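Putative nitroreductase (Thermotoga maritima, PDB 1VKW) probably acts as an FMN-dependent oxidoreductase of the nitroreductase superfamily, although its substrate and physiological role are not established. Local coordinates at residues 13-18 with 190-195; 20-25 with 154-159. All blocks are in the same frame, centred on the assembly; numbering follows the deposited sequence.

Contact 1: 13-18 with 190-195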
HETATM    1  N   MSE A  13      14.789   5.022  -1.335  1.00 52.88           N
HETATM    2  CA  MSE A  13      14.138   4.833  -0.042  1.00 49.44           C
HETATM    3  C   MSE A  13      13.656   3.391   0.085  1.00 44.53           C
HETATM    4  O   MSE A  13      13.026   2.845  -0.822  1.00 42.39           O
HETATM    5  CB  MSE A  13      13.060   5.902   0.244  1.00 49.27           C
HETATM    6  CG  MSE A  13      11.664   5.717  -0.331  1.00 50.40           C
HETATM    7 SE   MSE A  13      10.499   7.285   0.147  1.00 52.76          SE
HETATM    8  CE  MSE A  13      11.434   8.707  -0.879  1.00 49.14           C
ATOM      9  N   ASN A  14      14.029   2.759   1.195  1.00 40.26           N
ATOM     10  CA  ASN A  14      13.624   1.389   1.481  1.00 36.69           C
ATOM     11  C   ASN A  14      12.158   1.369   1.903  1.00 33.62           C
ATOM     12  O   ASN A  14      11.537   2.420   2.071  1.00 29.96           O
ATOM     13  CB  ASN A  14      14.547   0.729   2.536  1.00 37.43           C
ATOM     14  CG  ASN A  14      14.473   1.390   3.918  1.00 35.22           C
ATOM     15  OD1 ASN A  14      13.399   1.778   4.391  1.00 29.43           O
ATOM     16  ND2 ASN A  14      15.622   1.485   4.583  1.00 33.52           N
ATOM     17  N   ILE A  15      11.614   0.164   2.038  1.00 30.85           N
ATOM     18  CA  ILE A  15      10.208  -0.029   2.344  1.00 29.68           C
ATOM     19  C   ILE A  15       9.745   0.737   3.597  1.00 27.22           C
ATOM     20  O   ILE A  15       8.632   1.253   3.627  1.00 26.16           O
ATOM     21  CB  ILE A  15       9.881  -1.551   2.467  1.00 29.93           C
ATOM     22  CG1 ILE A  15       8.387  -1.775   2.722  1.00 31.16           C
ATOM     23  CG2 ILE A  15      10.692  -2.213   3.565  1.00 29.98           C
ATOM     24  CD1 ILE A  15       7.474  -1.231   1.620  1.00 34.18           C
ATOM     25  N   PHE A  16      10.585   0.796   4.627  1.00 26.03           N
ATOM     26  CA  PHE A  16      10.221   1.479   5.862  1.00 26.88           C
ATOM     27  C   PHE A  16      10.069   2.985   5.627  1.00 27.39           C
ATOM     28  O   PHE A  16       9.122   3.625   6.106  1.00 26.52           O
ATOM     29  CB  PHE A  16      11.258   1.209   6.954  1.00 28.85           C
ATOM     30  CG  PHE A  16      11.460  -0.249   7.243  1.00 30.49           C
ATOM     31  CD1 PHE A  16      10.407  -1.028   7.719  1.00 36.00           C
ATOM     32  CD2 PHE A  16      12.688  -0.850   7.026  1.00 34.05           C
ATOM     33  CE1 PHE A  16      10.586  -2.383   7.982  1.00 35.14           C
ATOM     34  CE2 PHE A  16      12.873  -2.209   7.282  1.00 37.08           C
ATOM     35  CZ  PHE A  16      11.825  -2.973   7.754  1.00 35.85           C
ATOM     36  N   GLU A  17      10.997   3.541   4.859  1.00 28.22           N
ATOM     37  CA  GLU A  17      10.975   4.965   4.559  1.00 28.47           C
ATOM     38  C   GLU A  17       9.785   5.298   3.655  1.00 26.79           C
ATOM     39  O   GLU A  17       9.118   6.300   3.863  1.00 28.02           O
ATOM     40  CB  GLU A  17      12.319   5.383   3.954  1.00 28.89           C
ATOM     41  CG  GLU A  17      13.467   5.190   4.945  1.00 31.32           C
ATOM     42  CD  GLU A  17      14.854   5.267   4.336  1.00 32.29           C
ATOM     43  OE1 GLU A  17      15.017   5.000   3.126  1.00 41.43           O
ATOM     44  OE2 GLU A  17      15.798   5.583   5.090  1.00 44.16           O
ATOM     45  N   ALA A  18       9.489   4.439   2.683  1.00 28.17           N
ATOM     46  CA  ALA A  18       8.317   4.633   1.811  1.00 26.80           C
ATOM     47  C   ALA A  18       7.004   4.647   2.596  1.00 26.80           C
ATOM     48  O   ALA A  18       6.160   5.517   2.387  1.00 27.41           O
ATOM     49  CB  ALA A  18       8.265   3.562   0.745  1.00 27.70           C
ATOM     50  N   ALA A 190       2.317  -5.306   5.655  1.00 26.55           N
ATOM     51  CA  ALA A 190       2.833  -6.395   6.472  1.00 27.09           C
ATOM     52  C   ALA A 190       3.699  -7.324   5.621  1.00 27.81           C
ATOM     53  O   ALA A 190       4.781  -7.727   6.023  1.00 28.09           O
ATOM     54  CB  ALA A 190       1.708  -7.151   7.106  1.00 26.06           C
ATOM     55  N   TYR A 191       3.211  -7.647   4.433  1.00 29.51           N
ATOM     56  CA  TYR A 191       3.951  -8.482   3.499  1.00 29.03           C
ATOM     57  C   TYR A 191       5.311  -7.881   3.118  1.00 28.13           C
ATOM     58  O   TYR A 191       6.342  -8.534   3.221  1.00 27.63           O
ATOM     59  CB  TYR A 191       3.110  -8.741   2.249  1.00 29.65           C
ATOM     60  CG  TYR A 191       3.922  -9.353   1.147  1.00 31.21           C
ATOM     61  CD1 TYR A 191       4.117 -10.732   1.079  1.00 33.55           C
ATOM     62  CD2 TYR A 191       4.521  -8.551   0.182  1.00 37.17           C
ATOM     63  CE1 TYR A 191       4.885 -11.297   0.060  1.00 38.47           C
ATOM     64  CE2 TYR A 191       5.301  -9.099  -0.833  1.00 41.41           C
ATOM     65  CZ  TYR A 191       5.477 -10.470  -0.890  1.00 39.52           C
ATOM     66  OH  TYR A 191       6.241 -10.993  -1.907  1.00 42.32           O
ATOM     67  N   LEU A 192       5.307  -6.627   2.687  1.00 28.27           N
ATOM     68  CA  LEU A 192       6.533  -5.961   2.246  1.00 28.66           C
ATOM     69  C   LEU A 192       7.560  -5.754   3.372  1.00 27.22           C
ATOM     70  O   LEU A 192       8.759  -5.891   3.148  1.00 25.49           O
ATOM     71  CB  LEU A 192       6.194  -4.633   1.547  1.00 29.31           C
ATOM     72  CG  LEU A 192       5.463  -4.743   0.197  1.00 26.70           C
ATOM     73  CD1 LEU A 192       4.970  -3.381  -0.270  1.00 31.32           C
ATOM     74  CD2 LEU A 192       6.326  -5.389  -0.877  1.00 29.95           C
ATOM     75  N   THR A 193       7.111  -5.432   4.580  1.00 26.98           N
ATOM     76  CA  THR A 193       8.050  -5.246   5.694  1.00 27.31           C
ATOM     77  C   THR A 193       8.589  -6.582   6.196  1.00 27.03           C
ATOM     78  O   THR A 193       9.788  -6.709   6.489  1.00 25.95           O
ATOM     79  CB  THR A 193       7.420  -4.450   6.840  1.00 29.19           C
ATOM     80  OG1 THR A 193       6.208  -5.078   7.256  1.00 35.30           O
ATOM     81  CG2 THR A 193       6.997  -3.058   6.372  1.00 27.92           C
ATOM     82  N   ALA A 194       7.724  -7.596   6.250  1.00 28.09           N
ATOM     83  CA  ALA A 194       8.161  -8.941   6.637  1.00 28.17           C
ATOM     84  C   ALA A 194       9.185  -9.517   5.649  1.00 29.67           C
ATOM     85  O   ALA A 194      10.140 -10.189   6.047  1.00 29.88           O
ATOM     86  CB  ALA A 194       6.954  -9.872   6.769  1.00 28.04           C
ATOM     87  N   ARG A 195       8.981  -9.235   4.365  1.00 30.03           N
ATOM     88  CA  ARG A 195       9.882  -9.672   3.309  1.00 32.79           C
ATOM     89  C   ARG A 195      11.272  -9.069   3.513  1.00 32.98           C
ATOM     90  O   ARG A 195      12.282  -9.769   3.412  1.00 30.49           O
ATOM     91  CB  ARG A 195       9.322  -9.267   1.940  1.00 32.08           C
ATOM     92  CG  ARG A 195      10.087  -9.812   0.751  1.00 39.35           C
ATOM     93  CD  ARG A 195       9.441  -9.473  -0.592  1.00 39.00           C
ATOM     94  NE  ARG A 195       9.651  -8.075  -0.951  1.00 46.70           N
ATOM     95  CZ  ARG A 195       9.150  -7.485  -2.032  1.00 48.95           C
ATOM     96  NH1 ARG A 195       8.388  -8.163  -2.886  1.00 48.76           N
ATOM     97  NH2 ARG A 195       9.413  -6.202  -2.260  1.00 47.65           N
TER

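Contact 2: 20-25 with 154-159. With SO4 (sulfate ion), chain C.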
ATOM      1  N   GLU A  20       6.663   5.273   5.819  1.00 27.96           N
ATOM      2  CA  GLU A  20       6.685   6.428   6.710  1.00 30.56           C
ATOM      3  C   GLU A  20       6.499   7.748   5.947  1.00 28.80           C
ATOM      4  O   GLU A  20       5.957   8.702   6.496  1.00 28.00           O
ATOM      5  CB  GLU A  20       7.983   6.470   7.530  1.00 31.79           C
ATOM      6  CG  GLU A  20       7.833   7.259   8.825  1.00 41.31           C
ATOM      7  CD  GLU A  20       9.156   7.658   9.458  1.00 38.57           C
ATOM      8  OE1 GLU A  20      10.205   7.044   9.144  1.00 58.58           O
ATOM      9  OE2 GLU A  20       9.140   8.591  10.288  1.00 54.96           O
ATOM     10  N   ASN A  21       6.945   7.807   4.693  1.00 28.29           N
ATOM     11  CA  ASN A  21       6.792   9.031   3.880  1.00 28.17           C
ATOM     12  C   ASN A  21       5.523   9.073   3.028  1.00 26.59           C
ATOM     13  O   ASN A  21       5.288  10.051   2.318  1.00 27.38           O
ATOM     14  CB  ASN A  21       8.006   9.236   2.981  1.00 27.47           C
ATOM     15  CG  ASN A  21       9.228   9.678   3.748  1.00 32.85           C
ATOM     16  OD1 ASN A  21       9.144  10.511   4.653  1.00 34.03           O
ATOM     17  ND2 ASN A  21      10.383   9.129   3.383  1.00 41.67           N
ATOM     18  N   ARG A  22       4.710   8.029   3.087  1.00 26.14           N
ATOM     19  CA  ARG A  22       3.456   8.012   2.330  1.00 26.09           C
ATOM     20  C   ARG A  22       2.378   8.768   3.091  1.00 26.79           C
ATOM     21  O   ARG A  22       2.023   8.380   4.202  1.00 24.96           O
ATOM     22  CB  ARG A  22       2.967   6.587   2.078  1.00 26.00           C
ATOM     23  CG  ARG A  22       1.712   6.541   1.181  1.00 26.19           C
ATOM     24  CD  ARG A  22       0.652   5.552   1.586  1.00 28.42           C
ATOM     25  NE  ARG A  22       0.281   5.637   3.002  1.00 28.45           N
ATOM     26  CZ  ARG A  22      -0.575   6.512   3.533  1.00 28.68           C
ATOM     27  NH1 ARG A  22      -1.164   7.440   2.792  1.00 24.50           N
ATOM     28  NH2 ARG A  22      -0.833   6.464   4.837  1.00 28.87           N
ATOM     29  N   HIS A  23       1.847   9.828   2.480  1.00 27.36           N
ATOM     30  CA  HIS A  23       0.736  10.607   3.058  1.00 28.65           C
ATOM     31  C   HIS A  23      -0.327  10.834   1.993  1.00 28.71           C
ATOM     32  O   HIS A  23      -0.019  10.904   0.808  1.00 29.31           O
ATOM     33  CB  HIS A  23       1.218  11.977   3.562  1.00 29.72           C
ATOM     34  CG  HIS A  23       2.528  11.937   4.288  1.00 31.19           C
ATOM     35  ND1 HIS A  23       2.658  11.435   5.565  1.00 35.25           N
ATOM     36  CD2 HIS A  23       3.765  12.339   3.914  1.00 36.89           C
ATOM     37  CE1 HIS A  23       3.920  11.524   5.942  1.00 32.49           C
ATOM     38  NE2 HIS A  23       4.612  12.072   4.961  1.00 37.35           N
ATOM     39  N   SER A  24      -1.575  10.974   2.412  1.00 29.82           N
ATOM     40  CA  SER A  24      -2.637  11.328   1.473  1.00 31.25           C
ATOM     41  C   SER A  24      -2.493  12.800   1.093  1.00 31.89           C
ATOM     42  O   SER A  24      -2.473  13.666   1.967  1.00 31.75           O
ATOM     43  CB  SER A  24      -4.007  11.046   2.080  1.00 31.60           C
ATOM     44  OG  SER A  24      -4.153   9.659   2.322  1.00 33.71           O
ATOM     45  N   VAL A  25      -2.352  13.060  -0.207  1.00 32.55           N
ATOM     46  CA  VAL A  25      -2.198  14.409  -0.745  1.00 33.46           C
ATOM     47  C   VAL A  25      -3.267  14.633  -1.815  1.00 33.77           C
ATOM     48  O   VAL A  25      -3.423  13.810  -2.711  1.00 33.00           O
ATOM     49  CB  VAL A  25      -0.789  14.617  -1.359  1.00 33.77           C
ATOM     50  CG1 VAL A  25      -0.646  16.023  -1.939  1.00 32.01           C
ATOM     51  CG2 VAL A  25       0.303  14.359  -0.315  1.00 33.59           C
ATOM     52  N   LEU A 154       0.340   2.309   9.779  1.00 27.11           N
ATOM     53  CA  LEU A 154       0.510   3.520   8.978  1.00 28.28           C
ATOM     54  C   LEU A 154      -0.158   3.426   7.602  1.00 27.01           C
ATOM     55  O   LEU A 154      -0.132   4.388   6.846  1.00 28.31           O
ATOM     56  CB  LEU A 154       1.997   3.881   8.841  1.00 26.54           C
ATOM     57  CG  LEU A 154       2.691   4.166  10.186  1.00 30.46           C
ATOM     58  CD1 LEU A 154       4.182   4.307  10.031  1.00 28.79           C
ATOM     59  CD2 LEU A 154       2.102   5.398  10.886  1.00 34.54           C
ATOM     60  N   ALA A 155      -0.754   2.281   7.277  1.00 27.79           N
ATOM     61  CA  ALA A 155      -1.464   2.120   6.010  1.00 26.87           C
ATOM     62  C   ALA A 155      -2.608   3.113   5.930  1.00 27.54           C
ATOM     63  O   ALA A 155      -3.159   3.498   6.964  1.00 26.62           O
ATOM     64  CB  ALA A 155      -2.013   0.690   5.873  1.00 28.52           C
ATOM     65  N   PRO A 156      -2.968   3.533   4.718  1.00 27.06           N
ATOM     66  CA  PRO A 156      -4.142   4.358   4.543  1.00 28.42           C
ATOM     67  C   PRO A 156      -5.376   3.471   4.598  1.00 28.80           C
ATOM     68  O   PRO A 156      -5.284   2.247   4.438  1.00 28.36           O
ATOM     69  CB  PRO A 156      -3.953   4.949   3.145  1.00 28.85           C
ATOM     70  CG  PRO A 156      -3.204   3.885   2.402  1.00 26.47           C
ATOM     71  CD  PRO A 156      -2.298   3.259   3.434  1.00 27.49           C
ATOM     72  N   SER A 157      -6.513   4.097   4.861  1.00 28.71           N
ATOM     73  CA  SER A 157      -7.797   3.410   4.837  1.00 28.53           C
ATOM     74  C   SER A 157      -8.864   4.423   4.463  1.00 29.05           C
ATOM     75  O   SER A 157      -8.730   5.607   4.786  1.00 25.64           O
ATOM     76  CB  SER A 157      -8.095   2.769   6.195  1.00 28.98           C
ATOM     77  OG  SER A 157      -8.077   3.718   7.257  1.00 29.02           O
ATOM     78  N   ALA A 158      -9.903   3.956   3.769  1.00 29.84           N
ATOM     79  CA  ALA A 158     -11.067   4.767   3.460  1.00 31.10           C
ATOM     80  C   ALA A 158     -11.554   5.522   4.694  1.00 30.36           C
ATOM     81  O   ALA A 158     -11.839   4.906   5.729  1.00 30.39           O
ATOM     82  CB  ALA A 158     -12.182   3.890   2.913  1.00 32.51           C
ATOM     83  N   LEU A 159     -11.634   6.846   4.574  1.00 28.00           N
ATOM     84  CA  LEU A 159     -12.063   7.748   5.659  1.00 28.87           C
ATOM     85  C   LEU A 159     -11.255   7.630   6.965  1.00 28.74           C
ATOM     86  O   LEU A 159     -11.744   8.012   8.028  1.00 25.61           O
ATOM     87  CB  LEU A 159     -13.560   7.548   5.963  1.00 30.63           C
ATOM     88  CG  LEU A 159     -14.551   7.846   4.840  1.00 33.49           C
ATOM     89  CD1 LEU A 159     -15.982   7.802   5.379  1.00 37.50           C
ATOM     90  CD2 LEU A 159     -14.263   9.197   4.204  1.00 30.29           C
TER
HETATM   91  S   SO4 C 208      -3.062   9.428   5.681  1.00 43.47           S
HETATM   92  O1  SO4 C 208      -4.361   9.781   6.230  1.00 46.74           O
HETATM   93  O2  SO4 C 208      -2.211   8.949   6.749  1.00 40.65           O
HETATM   94  O3  SO4 C 208      -3.258   8.422   4.654  1.00 38.22           O
HETATM   95  O4  SO4 C 208      -2.432  10.613   5.095  1.00 45.81           O
HETATM   96  O   HOH W   1       1.879   4.559   4.988  1.00 22.93           O

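Contact 1: 13-18 with 190-195
I15 and F16, in the first turn of helix 15-21, pack against L192 and T193 in a helix-to-helix contact that sets the start of this short helix against helix 180-198. No hydrogen bond crosses; the fit is apolar. With CG1 anti to the backbone N (chi1 -177°), the longer branch of I15 reaches across, and CD1 comes 3.6 Å from L192 CB. Its other branch, CG2, lies 4.1 Å above the centre of the F16 ring. That ring brings CE1 obliquely to 3.9 Å from T193 CB, while T193 CG2 fills in 4.1 Å from I15 CG1. T193 OG1 bonds back to H189 O, so the methyl serves the packing. An alanine in place of I15 removes CG1, CD1 and CG2, which would probably open a gap beside L192 CB and strip the F16 ring of the methyl over its face. At the start of helix 15-21, N14 and E17 form a capping box, E17 N donating to N14 OD1 at 3.0 Å and N14 N to E17 OE1. Around the pair, L89 of helix 74-93 touches both I15 and L192, I148 and M151 of helix 143-153 pack on T193, and K147 makes a cation-pi contact with F16.

Contact 2: 20-25 with 154-159
R22 and P156 meet in a buried contact between two loops, one leaving helix 15-21 and the other following helix 143-153, at a sulfate-filled anion site. The sequence R22-H23-S24 resembles the N-terminal Arg-x-Ser motif with which flavin nitroreductases hold the FMN phosphate, so the sulfate, probably from the crystallisation liquor, may mark the same position here. The R22 side chain starts with CG anti to the backbone N (chi1 -175°) and then bends at chi2 and chi3, which lays the guanidinium flat over the proline: P156 CD sits 3.4 Å above its plane, toward the rim. The polar partners come in at the edge. NH2 gives L154 O a bond of 3.0 Å, nearly straight on to the carbonyl and close to the guanidinium plane, and NE reaches the same oxygen through water 1, which it meets at 2.8 Å. One direct and one water-bridged link to L154 O, with the sulfate bonds at NH1 and NH2, hold the rotation of the group. R127 also donates to L154 O and to the sulfate, and with R125 near R22 this probably makes the site electropositive; E85 makes a long, weak ion pair with R22 NE. On the sulfate, O3 is gripped three ways: by R22 NH1 at 3.0 Å, R22 NH2 at 3.1 Å and S24 OG at 2.8 Å. The backbone adds a further bond, S24 N pointing almost straight at sulfate O4 over 2.8 Å (N-H...O angle 172°).

From the N terminus, helix 15-21 opens both contacts: its first turn goes into contact 1, and the 20-25 segment of contact 2 begins in its last turn. The chain then runs through the sheet of strands 56-58, 64-67, 97-101 and 112-116, with helix 74-93 between, and helix 143-153 before 154-159 closes contact 2. Strands 165-168 and 172-176 lead to helix 180-198, where 190-195 closes contact 1; contact 2 is nested inside the longer loop. The centres lie 14 Å apart, yet they touch where M13 SE packs 3.7 Å from N21 ND2. Contact 1 joins the start of helix 15-21 to helix 180-198; contact 2 joins the chain just past helix 15-21 to the loop beyond helix 143-153.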